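Local coordinates for flagellar biosynthetic protein FliP (Thermotoga maritima MSB8, PDB 5H72) that probably takes part in flagellum-specific protein export as part of the type III export gate, of which this fragment is a periplasmic piece, at residues R28-M33 against A63-L68; D44-L49 against I69-L74. All blocks are in the same frame, centred on the assembly; numbering follows the deposited sequence.

Interaction 1 of 2, residues R28-M33 against A63-L68; sequences RIREFM and APNAVL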
ATOM      1  N   ARG A  28       3.323  14.003  -2.168  1.00 32.78           N
ATOM      2  CA  ARG A  28       4.018  13.434  -1.018  1.00 30.77           C
ATOM      3  C   ARG A  28       4.593  12.053  -1.344  1.00 27.85           C
ATOM      4  O   ARG A  28       5.734  11.750  -1.030  1.00 30.56           O
ATOM      5  CB  ARG A  28       3.073  13.351   0.181  1.00 27.39           C
ATOM      6  CG  ARG A  28       3.651  12.676   1.407  1.00 29.82           C
ATOM      7  CD  ARG A  28       4.422  13.641   2.317  1.00 30.84           C
ATOM      8  NE  ARG A  28       5.649  14.169   1.718  1.00 32.23           N
ATOM      9  CZ  ARG A  28       6.849  13.597   1.821  1.00 34.61           C
ATOM     10  NH1 ARG A  28       6.995  12.459   2.490  1.00 30.81           N
ATOM     11  NH2 ARG A  28       7.907  14.167   1.258  1.00 33.71           N
ATOM     12  N   ILE A  29       3.802  11.227  -2.011  1.00 30.59           N
ATOM     13  CA  ILE A  29       4.230   9.869  -2.338  1.00 30.62           C
ATOM     14  C   ILE A  29       5.346   9.886  -3.379  1.00 30.84           C
ATOM     15  O   ILE A  29       6.309   9.138  -3.257  1.00 30.04           O
ATOM     16  CB  ILE A  29       3.044   9.016  -2.829  1.00 27.52           C
ATOM     17  CG1 ILE A  29       2.037   8.855  -1.690  1.00 28.61           C
ATOM     18  CG2 ILE A  29       3.513   7.653  -3.293  1.00 23.54           C
ATOM     19  CD1 ILE A  29       0.740   8.202  -2.107  1.00 31.56           C
ATOM     20  N   ARG A  30       5.234  10.750  -4.388  1.00 31.67           N
ATOM     21  CA  ARG A  30       6.326  10.919  -5.352  1.00 32.95           C
ATOM     22  C   ARG A  30       7.611  11.319  -4.652  1.00 32.48           C
ATOM     23  O   ARG A  30       8.669  10.750  -4.919  1.00 33.75           O
ATOM     24  CB  ARG A  30       5.978  11.966  -6.410  1.00 34.12           C
ATOM     25  CG  ARG A  30       5.001  11.467  -7.465  1.00 34.10           C
ATOM     26  CD  ARG A  30       4.782  12.522  -8.535  1.00 36.41           C
ATOM     27  NE  ARG A  30       6.007  12.845  -9.259  1.00 32.74           N
ATOM     28  CZ  ARG A  30       6.449  12.168 -10.314  1.00 35.30           C
ATOM     29  NH1 ARG A  30       5.770  11.127 -10.770  1.00 37.81           N
ATOM     30  NH2 ARG A  30       7.568  12.527 -10.919  1.00 35.08           N
ATOM     31  N   GLU A  31       7.506  12.285  -3.743  1.00 31.48           N
ATOM     32  CA  GLU A  31       8.676  12.795  -3.018  1.00 32.55           C
ATOM     33  C   GLU A  31       9.375  11.722  -2.180  1.00 31.28           C
ATOM     34  O   GLU A  31      10.602  11.687  -2.147  1.00 29.53           O
ATOM     35  CB  GLU A  31       8.286  13.984  -2.120  1.00 32.25           C
ATOM     36  CG  GLU A  31       8.057  15.297  -2.873  1.00 33.41           C
ATOM     37  CD  GLU A  31       7.675  16.468  -1.952  1.00 44.75           C
ATOM     38  OE1 GLU A  31       7.531  16.258  -0.722  1.00 41.08           O
ATOM     39  OE2 GLU A  31       7.521  17.608  -2.462  1.00 44.74           O
ATOM     40  N   PHE A  32       8.629  10.836  -1.515  1.00 29.27           N
ATOM     41  CA  PHE A  32       9.321   9.828  -0.713  1.00 32.35           C
ATOM     42  C   PHE A  32       9.803   8.660  -1.583  1.00 31.59           C
ATOM     43  O   PHE A  32      10.819   8.051  -1.267  1.00 30.65           O
ATOM     44  CB  PHE A  32       8.473   9.370   0.518  1.00 30.23           C
ATOM     45  CG  PHE A  32       7.444   8.295   0.268  1.00 33.84           C
ATOM     46  CD1 PHE A  32       7.805   7.001  -0.090  1.00 35.47           C
ATOM     47  CD2 PHE A  32       6.103   8.554   0.520  1.00 39.85           C
ATOM     48  CE1 PHE A  32       6.855   6.018  -0.281  1.00 35.62           C
ATOM     49  CE2 PHE A  32       5.133   7.564   0.342  1.00 42.99           C
ATOM     50  CZ  PHE A  32       5.514   6.293  -0.063  1.00 42.31           C
ATOM     51  N   MET A  33       9.118   8.371  -2.684  1.00 28.07           N
ATOM     52  CA  MET A  33       9.633   7.379  -3.623  1.00 30.63           C
ATOM     53  C   MET A  33      10.961   7.867  -4.187  1.00 31.46           C
ATOM     54  O   MET A  33      11.960   7.139  -4.181  1.00 31.03           O
ATOM     55  CB  MET A  33       8.630   7.104  -4.753  1.00 27.28           C
ATOM     56  CG  MET A  33       7.417   6.301  -4.309  1.00 28.80           C
ATOM     57  SD  MET A  33       6.398   5.664  -5.658  1.00 28.83           S
ATOM     58  CE  MET A  33       5.925   7.167  -6.510  1.00 29.61           C
ATOM     59  N   ALA A  63      10.055  11.440 -14.305  1.00 34.15           N
ATOM     60  CA  ALA A  63       9.412  10.170 -14.611  1.00 38.93           C
ATOM     61  C   ALA A  63       7.963  10.175 -14.129  1.00 37.12           C
ATOM     62  O   ALA A  63       7.682  10.561 -12.993  1.00 37.05           O
ATOM     63  CB  ALA A  63      10.168   9.019 -13.989  1.00 33.42           C
ATOM     64  N   PRO A  64       7.039   9.764 -15.004  1.00 34.55           N
ATOM     65  CA  PRO A  64       5.636   9.599 -14.607  1.00 39.32           C
ATOM     66  C   PRO A  64       5.487   8.440 -13.616  1.00 35.43           C
ATOM     67  O   PRO A  64       6.391   7.609 -13.489  1.00 31.33           O
ATOM     68  CB  PRO A  64       4.927   9.294 -15.933  1.00 34.29           C
ATOM     69  CG  PRO A  64       5.996   8.649 -16.774  1.00 33.30           C
ATOM     70  CD  PRO A  64       7.270   9.370 -16.406  1.00 34.04           C
ATOM     71  N   ASN A  65       4.358   8.382 -12.924  1.00 34.78           N
ATOM     72  CA  ASN A  65       4.180   7.357 -11.909  1.00 34.87           C
ATOM     73  C   ASN A  65       4.236   5.941 -12.488  1.00 35.42           C
ATOM     74  O   ASN A  65       4.652   5.011 -11.803  1.00 37.12           O
ATOM     75  CB  ASN A  65       2.869   7.586 -11.158  1.00 34.32           C
ATOM     76  CG  ASN A  65       2.962   8.732 -10.164  1.00 36.10           C
ATOM     77  OD1 ASN A  65       4.045   9.070  -9.686  1.00 35.51           O
ATOM     78  ND2 ASN A  65       1.827   9.335  -9.849  1.00 37.66           N
ATOM     79  N   ALA A  66       3.856   5.777 -13.752  1.00 34.96           N
ATOM     80  CA  ALA A  66       3.903   4.460 -14.398  1.00 38.96           C
ATOM     81  C   ALA A  66       5.323   3.914 -14.481  1.00 39.88           C
ATOM     82  O   ALA A  66       5.526   2.702 -14.627  1.00 45.35           O
ATOM     83  CB  ALA A  66       3.291   4.523 -15.793  1.00 36.01           C
ATOM     84  N   VAL A  67       6.298   4.812 -14.396  1.00 32.27           N
ATOM     85  CA  VAL A  67       7.700   4.446 -14.388  1.00 32.26           C
ATOM     86  C   VAL A  67       8.248   4.516 -12.974  1.00 31.94           C
ATOM     87  O   VAL A  67       8.958   3.616 -12.516  1.00 32.50           O
ATOM     88  CB  VAL A  67       8.538   5.396 -15.304  1.00 39.03           C
ATOM     89  CG1 VAL A  67      10.024   5.218 -15.068  1.00 33.96           C
ATOM     90  CG2 VAL A  67       8.186   5.175 -16.764  1.00 40.29           C
ATOM     91  N   LEU A  68       7.921   5.604 -12.284  1.00 30.83           N
ATOM     92  CA  LEU A  68       8.480   5.876 -10.962  1.00 31.72           C
ATOM     93  C   LEU A  68       8.105   4.794  -9.946  1.00 31.51           C
ATOM     94  O   LEU A  68       8.955   4.293  -9.225  1.00 30.65           O
ATOM     95  CB  LEU A  68       8.026   7.248 -10.469  1.00 30.28           C
ATOM     96  CG  LEU A  68       8.657   7.816  -9.190  1.00 33.15           C
ATOM     97  CD1 LEU A  68      10.178   7.920  -9.318  1.00 32.79           C
ATOM     98  CD2 LEU A  68       8.051   9.177  -8.865  1.00 32.26           C
TER
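Ala63 O is gripped by two nitrogens of the Arg30 guanidinium, which meets it end-on: NH2 lies 2.9 Å from Ala63 O and NH1 lies 3.0 Å from the same oxygen. The oxygen sits in the plane of the guanidinium, and both bonds are moderately bent, with N-H...O angles of 150° for NH2 and 143° for NH1. NH1 also donates to Asn65 OD1 at 2.9 Å, coming from well above the plane of the amide carbonyl, while the oxygen is tilted modestly from the guanidinium plane. Three bonds thus hold the cation against rotation. Arg30 leaves helix 17-39 alongside the contact and not straight at it; a bend at chi3 (62°) turns NE off the otherwise extended chain, and the end of the side chain then comes within bonding distance. On the way, Arg30 CG passes 3.4 Å from Asn65 OD1. The place it reaches is the start of helix 65-80 in this three-helix periplasmic fragment of FliP: Pro64 is the N-cap, and its carbonyl oxygen takes both Val67 N and Leu68 N. A cation at this end of a helix would be expected to feel some repulsion from the helix dipole, which the two acceptor oxygens may offset. Asn65 is held from its other end as well, since ND2 bonds to Asn26 OD1, and Arg30 NH2 has a further, weak bond to Glu61 O. Over one face of the guanidinium, displaced toward its rim, lies Leu68 CD2, 3.6 Å from NH1. The same methyl meets Met33 CE at 3.8 Å, where Met33 points from helix 17-39 toward the other segment. Leu68 packs on Ile34 and Leu37 too. Farther back on helix 17-39, Arg28 bonds Glu31 and forms salt bridges to Glu36 and Glu76 of the second subunit.

Interaction 2 of 2, residues D44-L49 against I69-L74; sequences DNVFML and IPAFVL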
ATOM      1  N   ASP A  44      18.981   4.443 -11.342  1.00 43.26           N
ATOM      2  CA  ASP A  44      19.088   3.742 -12.617  1.00 43.28           C
ATOM      3  C   ASP A  44      17.821   2.976 -12.961  1.00 43.86           C
ATOM      4  O   ASP A  44      17.456   2.885 -14.138  1.00 47.17           O
ATOM      5  CB  ASP A  44      20.290   2.791 -12.619  1.00 50.47           C
ATOM      6  CG  ASP A  44      21.589   3.495 -12.998  1.00 61.05           C
ATOM      7  OD1 ASP A  44      21.526   4.538 -13.688  1.00 61.02           O
ATOM      8  OD2 ASP A  44      22.672   3.002 -12.612  1.00 66.33           O
ATOM      9  N   ASN A  45      17.146   2.435 -11.948  1.00 41.18           N
ATOM     10  CA  ASN A  45      15.872   1.749 -12.175  1.00 43.32           C
ATOM     11  C   ASN A  45      14.904   2.625 -12.946  1.00 40.85           C
ATOM     12  O   ASN A  45      14.239   2.159 -13.868  1.00 44.02           O
ATOM     13  CB  ASN A  45      15.220   1.325 -10.857  1.00 42.02           C
ATOM     14  CG  ASN A  45      16.007   0.260 -10.132  1.00 43.69           C
ATOM     15  OD1 ASN A  45      16.889  -0.379 -10.706  1.00 52.21           O
ATOM     16  ND2 ASN A  45      15.685   0.051  -8.863  1.00 42.15           N
ATOM     17  N   VAL A  46      14.834   3.897 -12.572  1.00 36.13           N
ATOM     18  CA  VAL A  46      13.941   4.826 -13.244  1.00 35.23           C
ATOM     19  C   VAL A  46      14.329   4.997 -14.698  1.00 41.10           C
ATOM     20  O   VAL A  46      13.503   4.817 -15.594  1.00 39.87           O
ATOM     21  CB  VAL A  46      13.946   6.194 -12.576  1.00 36.85           C
ATOM     22  CG1 VAL A  46      12.988   7.127 -13.289  1.00 31.69           C
ATOM     23  CG2 VAL A  46      13.608   6.067 -11.097  1.00 34.49           C
ATOM     24  N   PHE A  47      15.594   5.340 -14.925  1.00 43.51           N
ATOM     25  CA  PHE A  47      16.123   5.528 -16.277  1.00 43.22           C
ATOM     26  C   PHE A  47      15.987   4.276 -17.134  1.00 44.00           C
ATOM     27  O   PHE A  47      15.616   4.361 -18.304  1.00 44.89           O
ATOM     28  CB  PHE A  47      17.589   5.964 -16.214  1.00 42.84           C
ATOM     29  CG  PHE A  47      17.776   7.340 -15.662  1.00 36.74           C
ATOM     30  CD1 PHE A  47      17.278   8.440 -16.341  1.00 41.79           C
ATOM     31  CD2 PHE A  47      18.430   7.539 -14.467  1.00 38.15           C
ATOM     32  CE1 PHE A  47      17.434   9.716 -15.839  1.00 40.00           C
ATOM     33  CE2 PHE A  47      18.589   8.817 -13.959  1.00 41.41           C
ATOM     34  CZ  PHE A  47      18.085   9.906 -14.648  1.00 37.08           C
ATOM     35  N   MET A  48      16.273   3.118 -16.549  1.00 40.58           N
ATOM     36  CA  MET A  48      16.145   1.864 -17.278  1.00 44.11           C
ATOM     37  C   MET A  48      14.703   1.647 -17.714  1.00 49.72           C
ATOM     38  O   MET A  48      14.443   1.354 -18.878  1.00 55.87           O
ATOM     39  CB  MET A  48      16.627   0.684 -16.432  1.00 50.26           C
ATOM     40  CG  MET A  48      16.264  -0.673 -17.032  1.00 63.14           C
ATOM     41  SD  MET A  48      16.638  -2.107 -15.990  1.00 92.74           S
ATOM     42  CE  MET A  48      15.480  -1.905 -14.636  1.00 62.61           C
ATOM     43  N   LEU A  49      13.768   1.802 -16.781  1.00 49.17           N
ATOM     44  CA  LEU A  49      12.355   1.596 -17.082  1.00 48.69           C
ATOM     45  C   LEU A  49      11.850   2.636 -18.075  1.00 47.21           C
ATOM     46  O   LEU A  49      10.965   2.352 -18.880  1.00 49.89           O
ATOM     47  CB  LEU A  49      11.515   1.631 -15.801  1.00 44.90           C
ATOM     48  CG  LEU A  49      11.125   0.284 -15.182  1.00 51.78           C
ATOM     49  CD1 LEU A  49      12.245  -0.725 -15.285  1.00 57.48           C
ATOM     50  CD2 LEU A  49      10.724   0.448 -13.724  1.00 47.08           C
ATOM     51  N   ILE A  69       6.834   4.415  -9.911  1.00 30.84           N
ATOM     52  CA  ILE A  69       6.373   3.449  -8.922  1.00 30.76           C
ATOM     53  C   ILE A  69       7.006   2.061  -9.104  1.00 31.85           C
ATOM     54  O   ILE A  69       7.484   1.488  -8.127  1.00 32.10           O
ATOM     55  CB  ILE A  69       4.820   3.349  -8.929  1.00 30.66           C
ATOM     56  CG1 ILE A  69       4.225   4.690  -8.508  1.00 29.65           C
ATOM     57  CG2 ILE A  69       4.348   2.260  -7.986  1.00 28.71           C
ATOM     58  CD1 ILE A  69       2.745   4.753  -8.651  1.00 31.42           C
ATOM     59  N   PRO A  70       7.032   1.514 -10.342  1.00 33.64           N
ATOM     60  CA  PRO A  70       7.730   0.228 -10.483  1.00 34.13           C
ATOM     61  C   PRO A  70       9.225   0.298 -10.146  1.00 35.04           C
ATOM     62  O   PRO A  70       9.761  -0.650  -9.564  1.00 37.54           O
ATOM     63  CB  PRO A  70       7.528  -0.123 -11.961  1.00 34.28           C
ATOM     64  CG  PRO A  70       6.342   0.630 -12.380  1.00 34.84           C
ATOM     65  CD  PRO A  70       6.366   1.906 -11.600  1.00 31.62           C
ATOM     66  N   ALA A  71       9.888   1.398 -10.498  1.00 33.01           N
ATOM     67  CA  ALA A  71      11.308   1.557 -10.174  1.00 33.61           C
ATOM     68  C   ALA A  71      11.501   1.574  -8.667  1.00 30.79           C
ATOM     69  O   ALA A  71      12.445   0.982  -8.142  1.00 32.48           O
ATOM     70  CB  ALA A  71      11.864   2.829 -10.796  1.00 29.40           C
ATOM     71  N   PHE A  72      10.588   2.252  -7.978  1.00 30.85           N
ATOM     72  CA  PHE A  72      10.623   2.366  -6.520  1.00 29.17           C
ATOM     73  C   PHE A  72      10.523   0.995  -5.879  1.00 31.71           C
ATOM     74  O   PHE A  72      11.346   0.640  -5.031  1.00 30.91           O
ATOM     75  CB  PHE A  72       9.488   3.282  -6.039  1.00 29.02           C
ATOM     76  CG  PHE A  72       9.169   3.164  -4.571  1.00 29.39           C
ATOM     77  CD1 PHE A  72      10.017   3.701  -3.616  1.00 27.98           C
ATOM     78  CD2 PHE A  72       7.990   2.550  -4.149  1.00 27.49           C
ATOM     79  CE1 PHE A  72       9.715   3.603  -2.269  1.00 29.18           C
ATOM     80  CE2 PHE A  72       7.679   2.450  -2.806  1.00 27.53           C
ATOM     81  CZ  PHE A  72       8.539   2.976  -1.863  1.00 30.04           C
ATOM     82  N   VAL A  73       9.523   0.222  -6.307  1.00 29.07           N
ATOM     83  CA  VAL A  73       9.302  -1.129  -5.791  1.00 30.28           C
ATOM     84  C   VAL A  73      10.497  -2.034  -6.054  1.00 29.88           C
ATOM     85  O   VAL A  73      10.943  -2.754  -5.161  1.00 32.37           O
ATOM     86  CB  VAL A  73       8.034  -1.770  -6.405  1.00 29.35           C
ATOM     87  CG1 VAL A  73       7.897  -3.227  -5.970  1.00 27.03           C
ATOM     88  CG2 VAL A  73       6.811  -0.976  -6.007  1.00 26.73           C
ATOM     89  N   LEU A  74      11.007  -2.004  -7.280  1.00 30.65           N
ATOM     90  CA  LEU A  74      12.229  -2.738  -7.603  1.00 34.12           C
ATOM     91  C   LEU A  74      13.336  -2.341  -6.653  1.00 36.53           C
ATOM     92  O   LEU A  74      14.005  -3.204  -6.084  1.00 39.11           O
ATOM     93  CB  LEU A  74      12.668  -2.480  -9.043  1.00 36.98           C
ATOM     94  CG  LEU A  74      11.950  -3.262 -10.141  1.00 48.40           C
ATOM     95  CD1 LEU A  74      12.679  -3.062 -11.458  1.00 52.93           C
ATOM     96  CD2 LEU A  74      11.862  -4.744  -9.784  1.00 47.44           C
TER
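The Asn45 carboxamide reaches helix 65-80 through its ND2, which lies 3.4 Å from Ala71 O in a weak hydrogen bond and 3.9 Å from Leu74 CB. ND2 has a second partner in Glu78 OE1, so the buried amide is tied to helix 65-80 at two points. Leu49 CD2 meets Pro70 CB at 3.7 Å. Between these two meetings sits the Ala71 methyl, pointing at helix 43-52: it lies 3.7 Å from Asn45 CB and equally near Val46 CG2, and it also approaches the backbone Val46 N at 3.6 Å. With so small a side chain at the crossing, the CA atoms of Asn45 and Ala71 come within 5.0 Å. The short helical segments cross steeply, their directions 137° apart. Helix 43-52 packs here on helix 65-80 of this mostly helical fragment, with 8.4 Å between the short axes. Pro70 has no backbone N-H to give, and helix 65-80 is kinked there. Leu49 CD2 comes within 3.5 Å of Ala71 N. At the edge, Met48 CE makes a loose contact with Leu74 CD1, and Tyr18 and Phe22 of the third subunit pack on Met48 and on Pro70 and Leu74 respectively.

How the interactions relate
Helix 65-80 serves both contacts: its first turn and the residues just before it meet helix 17-39 in interaction 1, and the next turns meet helix 43-52 in interaction 2. The centres lie about 10 Å apart, and the contacts touch directly. Ala63 CB rests 3.5 Å from Val46 CG1, and Val67 CG1 comes equally near Val46 O, so Val46 joins the two. On another side, Met33 CG packs 3.6 Å from Phe72 CG. Along the chain the segments of the two contacts alternate. Within the four-chain assembly, interaction 1 lies beside the second subunit and interaction 2 beside the third.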